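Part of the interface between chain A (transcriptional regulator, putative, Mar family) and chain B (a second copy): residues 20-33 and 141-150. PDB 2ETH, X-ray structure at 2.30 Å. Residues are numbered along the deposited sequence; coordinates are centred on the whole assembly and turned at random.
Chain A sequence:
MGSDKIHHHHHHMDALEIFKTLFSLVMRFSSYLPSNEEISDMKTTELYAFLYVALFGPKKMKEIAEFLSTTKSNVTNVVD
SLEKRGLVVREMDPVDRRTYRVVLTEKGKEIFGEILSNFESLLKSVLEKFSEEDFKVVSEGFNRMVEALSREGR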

# COMPACT_ATOMS: atom_id res chain seq x y z
N LYS A 20 -0.99 13.63 -1.63
CA LYS A 20 0.37 14.04 -1.30
C LYS A 20 0.61 13.89 0.22
O LYS A 20 1.58 13.26 0.64
CB LYS A 20 0.63 15.46 -1.82
CG LYS A 20 2.09 15.92 -1.78
CD LYS A 20 2.24 17.35 -2.33
CE LYS A 20 3.69 17.68 -2.67
NZ LYS A 20 4.10 19.05 -2.13
N THR A 21 -0.32 14.42 1.03
CA THR A 21 -0.23 14.33 2.50
C THR A 21 -0.38 12.90 3.05
O THR A 21 0.23 12.54 4.07
CB THR A 21 -1.33 15.16 3.17
OG1 THR A 21 -1.43 16.43 2.51
CG2 THR A 21 -1.01 15.34 4.67
N LEU A 22 -1.22 12.11 2.38
CA LEU A 22 -1.33 10.71 2.70
C LEU A 22 0.03 9.99 2.43
O LEU A 22 0.53 9.29 3.31
CB LEU A 22 -2.48 10.08 1.91
N PHE A 23 0.62 10.21 1.25
CA PHE A 23 1.90 9.55 0.86
C PHE A 23 3.09 9.90 1.80
O PHE A 23 3.87 9.02 2.19
CB PHE A 23 2.26 9.91 -0.58
CG PHE A 23 3.44 9.17 -1.12
CD1 PHE A 23 3.30 7.90 -1.66
CD2 PHE A 23 4.71 9.73 -1.08
CE1 PHE A 23 4.39 7.21 -2.15
CE2 PHE A 23 5.82 9.03 -1.58
CZ PHE A 23 5.65 7.78 -2.11
N SER A 24 3.22 11.19 2.11
CA SER A 24 4.15 11.68 3.13
C SER A 24 3.98 10.97 4.48
O SER A 24 4.96 10.66 5.16
CB SER A 24 3.86 13.16 3.35
OG SER A 24 3.30 13.69 2.17
N LEU A 25 2.74 10.74 4.88
CA LEU A 25 2.47 9.98 6.09
C LEU A 25 3.04 8.57 5.93
O LEU A 25 3.83 8.12 6.76
CB LEU A 25 0.97 9.97 6.40
CG LEU A 25 0.61 9.86 7.87
CD1 LEU A 25 1.48 10.78 8.71
CD2 LEU A 25 -0.87 10.18 8.05
N VAL A 26 2.67 7.90 4.85
CA VAL A 26 3.18 6.55 4.58
C VAL A 26 4.72 6.55 4.58
O VAL A 26 5.34 5.74 5.26
CB VAL A 26 2.61 5.98 3.24
CG1 VAL A 26 3.58 4.99 2.60
CG2 VAL A 26 1.25 5.36 3.47
N MSE A 27 5.31 7.45 3.81
CA MSE A 27 6.75 7.74 3.88
C MSE A 27 7.28 7.79 5.32
O MSE A 27 8.34 7.21 5.61
CB MSE A 27 7.06 9.11 3.23
CG MSE A 27 7.36 9.06 1.75
SE MSE A 27 7.61 10.89 1.01
CE MSE A 27 9.57 11.16 1.19
N ARG A 28 6.56 8.52 6.19
CA ARG A 28 6.94 8.65 7.59
C ARG A 28 6.85 7.27 8.23
O ARG A 28 7.80 6.82 8.87
CB ARG A 28 6.10 9.72 8.31
N PHE A 29 5.75 6.55 7.98
CA PHE A 29 5.61 5.14 8.44
C PHE A 29 6.65 4.20 7.81
O PHE A 29 7.06 3.23 8.42
CB PHE A 29 4.22 4.54 8.13
CG PHE A 29 3.06 5.20 8.82
CD1 PHE A 29 3.09 5.49 10.18
CD2 PHE A 29 1.90 5.49 8.10
CE1 PHE A 29 2.01 6.06 10.79
CE2 PHE A 29 0.82 6.07 8.72
CZ PHE A 29 0.87 6.35 10.08
N SER A 30 7.06 4.46 6.57
CA SER A 30 8.11 3.64 5.95
C SER A 30 9.38 3.58 6.81
O SER A 30 9.98 2.52 6.98
CB SER A 30 8.50 4.19 4.59
OG SER A 30 9.36 3.27 3.94
N SER A 31 9.75 4.73 7.36
CA SER A 31 10.97 4.86 8.14
C SER A 31 10.81 4.24 9.52
O SER A 31 11.80 4.11 10.24
CB SER A 31 11.40 6.34 8.25
OG SER A 31 10.31 7.20 8.54
N TYR A 32 9.58 3.87 9.89
CA TYR A 32 9.29 3.25 11.20
C TYR A 32 9.10 1.73 11.13
O TYR A 32 8.97 1.07 12.16
CB TYR A 32 8.01 3.85 11.79
CG TYR A 32 8.07 5.32 12.17
CD1 TYR A 32 9.16 5.84 12.87
CD2 TYR A 32 7.01 6.18 11.86
CE1 TYR A 32 9.21 7.16 13.22
CE2 TYR A 32 7.05 7.51 12.23
CZ TYR A 32 8.15 7.99 12.91
OH TYR A 32 8.21 9.32 13.27
N LEU A 33 9.09 1.19 9.90
CA LEU A 33 8.72 -0.19 9.58
C LEU A 33 9.92 -0.94 9.00
O LEU A 33 10.32 -0.70 7.87
CB LEU A 33 7.58 -0.17 8.55
CG LEU A 33 6.87 -1.46 8.09
CD1 LEU A 33 5.96 -2.01 9.16
CD2 LEU A 33 6.07 -1.22 6.80
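Chain B, residues 141-150: GFNRMVEALS

Helices from two copies of a protein often pack by the rule of knobs into holes, in which a side chain on one helix enters the hollow formed by four side chains on its neighbour. The contact between these two stretches of a putative Mar family regulator is a compact example. Residues 141-150 of chain B belong to a helix that begins earlier in the chain, and phi and psi stay close to α-helical values from B:Gly141 to B:Ala148. They lie beside the chain A helix that runs through residues 20-30, and the two N-to-C directions diverge by only 43°, so the helices run broadly the same way. The signed crossing angle is 43°, and the axes approach to 11.0 Å. The backbones are nearest where A:Leu25 CA lies 6.9 Å from B:Val146 CA.

The knob is A:Leu25, and the hole is built from B:Phe142, B:Met145, B:Val146 and B:Leu149. This set of positions follows from helical periodicity: steps of three and four residues bring side chains from successive turns round to one flank of the helix. A:Leu25 points toward chain B, and its CD2 lies 3.6 Å from B:Val146 CG2, 3.7 Å from B:Phe142 CE1 and 3.7 Å from CE of selenomethionine B:Met145. Its other methyl, CD1, meets B:Leu149 CD1 at 4.1 Å. One branched side chain thus touches every wall of the pocket.

The neighbouring turns of chain A extend the fit. One turn earlier, A:Thr21 places CG2 4.2 Å from B:Phe142 CE2, at the edge of that ring and near its plane. The CA-to-CB bond of B:Phe142 points sideways relative to chain A, but the end of the side chain comes nearer, reaching both A:Thr21 and A:Leu25. One turn later, A:Phe29 behaves similarly: its CB is directed sideways, yet its ring reaches the partner, with CE1 3.5 Å from B:Leu149 CD1 and CZ 4.2 Å from B:Met145 SE, the selenium lying at the ring edge. B:Leu149 is therefore a bump in its own right, its CD1 touching both A:Leu25 and A:Phe29.

A type I turn spans A:Ser30 to A:Leu33. Within it the CA-to-CB bond of A:Tyr32 points toward chain B, and A:Tyr32 OH lies 3.7 Å from B:Leu149 O. No hydrogen bond crosses between the stretches. The stretches bury 397 Å² together, both sides counted; the contact is mainly apolar, and its fit rests on shape rather than on hydrogen bonds across it.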

# COMPACT_ATOMS: atom_id res chain seq x y z
N GLY B 141 -8.56 13.88 14.01
CA GLY B 141 -7.71 12.78 14.35
C GLY B 141 -6.62 12.58 13.33
O GLY B 141 -5.52 12.19 13.65
N PHE B 142 -6.91 12.85 12.08
CA PHE B 142 -5.90 12.78 11.05
C PHE B 142 -4.85 13.91 11.20
O PHE B 142 -3.67 13.63 11.17
CB PHE B 142 -6.55 12.83 9.71
CG PHE B 142 -5.60 12.77 8.58
CD1 PHE B 142 -5.05 11.54 8.20
CD2 PHE B 142 -5.25 13.92 7.89
CE1 PHE B 142 -4.16 11.47 7.12
CE2 PHE B 142 -4.33 13.87 6.83
CZ PHE B 142 -3.79 12.64 6.45
N ASN B 143 -5.29 15.14 11.40
CA ASN B 143 -4.39 16.27 11.65
C ASN B 143 -3.51 16.06 12.90
O ASN B 143 -2.35 16.38 12.90
CB ASN B 143 -5.16 17.57 11.89
CG ASN B 143 -5.93 18.07 10.65
OD1 ASN B 143 -5.64 17.72 9.52
ND2 ASN B 143 -6.90 18.93 10.90
N ARG B 144 -4.10 15.50 13.95
CA ARG B 144 -3.41 15.22 15.20
C ARG B 144 -2.34 14.13 15.01
O ARG B 144 -1.24 14.26 15.51
CB ARG B 144 -4.44 14.85 16.27
CG ARG B 144 -3.88 14.42 17.58
CD ARG B 144 -3.16 15.52 18.35
NE ARG B 144 -4.13 16.39 18.96
CZ ARG B 144 -4.11 16.91 20.20
NH1 ARG B 144 -3.17 16.64 21.09
NH2 ARG B 144 -5.11 17.71 20.55
N MSE B 145 -2.65 13.10 14.25
CA MSE B 145 -1.66 12.09 13.93
C MSE B 145 -0.51 12.65 13.06
O MSE B 145 0.66 12.39 13.31
CB MSE B 145 -2.35 10.92 13.25
CG MSE B 145 -1.38 9.90 12.75
SE MSE B 145 -2.27 8.40 11.93
CE MSE B 145 -3.37 9.34 10.58
N VAL B 146 -0.83 13.44 12.04
CA VAL B 146 0.22 14.04 11.25
C VAL B 146 1.09 14.97 12.12
O VAL B 146 2.30 14.88 12.07
CB VAL B 146 -0.37 14.70 9.98
CG1 VAL B 146 0.66 15.55 9.25
CG2 VAL B 146 -0.84 13.64 9.08
N GLU B 147 0.48 15.84 12.91
CA GLU B 147 1.14 16.67 13.93
C GLU B 147 2.09 15.84 14.80
O GLU B 147 3.28 16.11 14.87
CB GLU B 147 0.06 17.43 14.76
CG GLU B 147 0.48 18.01 16.15
CD GLU B 147 -0.72 18.57 17.04
OE1 GLU B 147 -1.82 18.97 16.49
OE2 GLU B 147 -0.53 18.65 18.30
N ALA B 148 1.56 14.79 15.44
CA ALA B 148 2.33 13.99 16.41
C ALA B 148 3.51 13.30 15.78
O ALA B 148 4.59 13.28 16.33
CB ALA B 148 1.45 13.00 17.11
N LEU B 149 3.31 12.76 14.59
CA LEU B 149 4.39 12.08 13.88
C LEU B 149 5.43 12.99 13.22
O LEU B 149 6.48 12.53 12.78
CB LEU B 149 3.78 11.13 12.85
CG LEU B 149 2.81 10.09 13.43
CD1 LEU B 149 2.32 9.15 12.34
CD2 LEU B 149 3.43 9.32 14.57
N SER B 150 5.16 14.29 13.18
CA SER B 150 6.11 15.29 12.70
C SER B 150 7.03 15.84 13.79
O SER B 150 7.95 16.53 13.47
CB SER B 150 5.36 16.51 12.15
OG SER B 150 4.44 16.13 11.17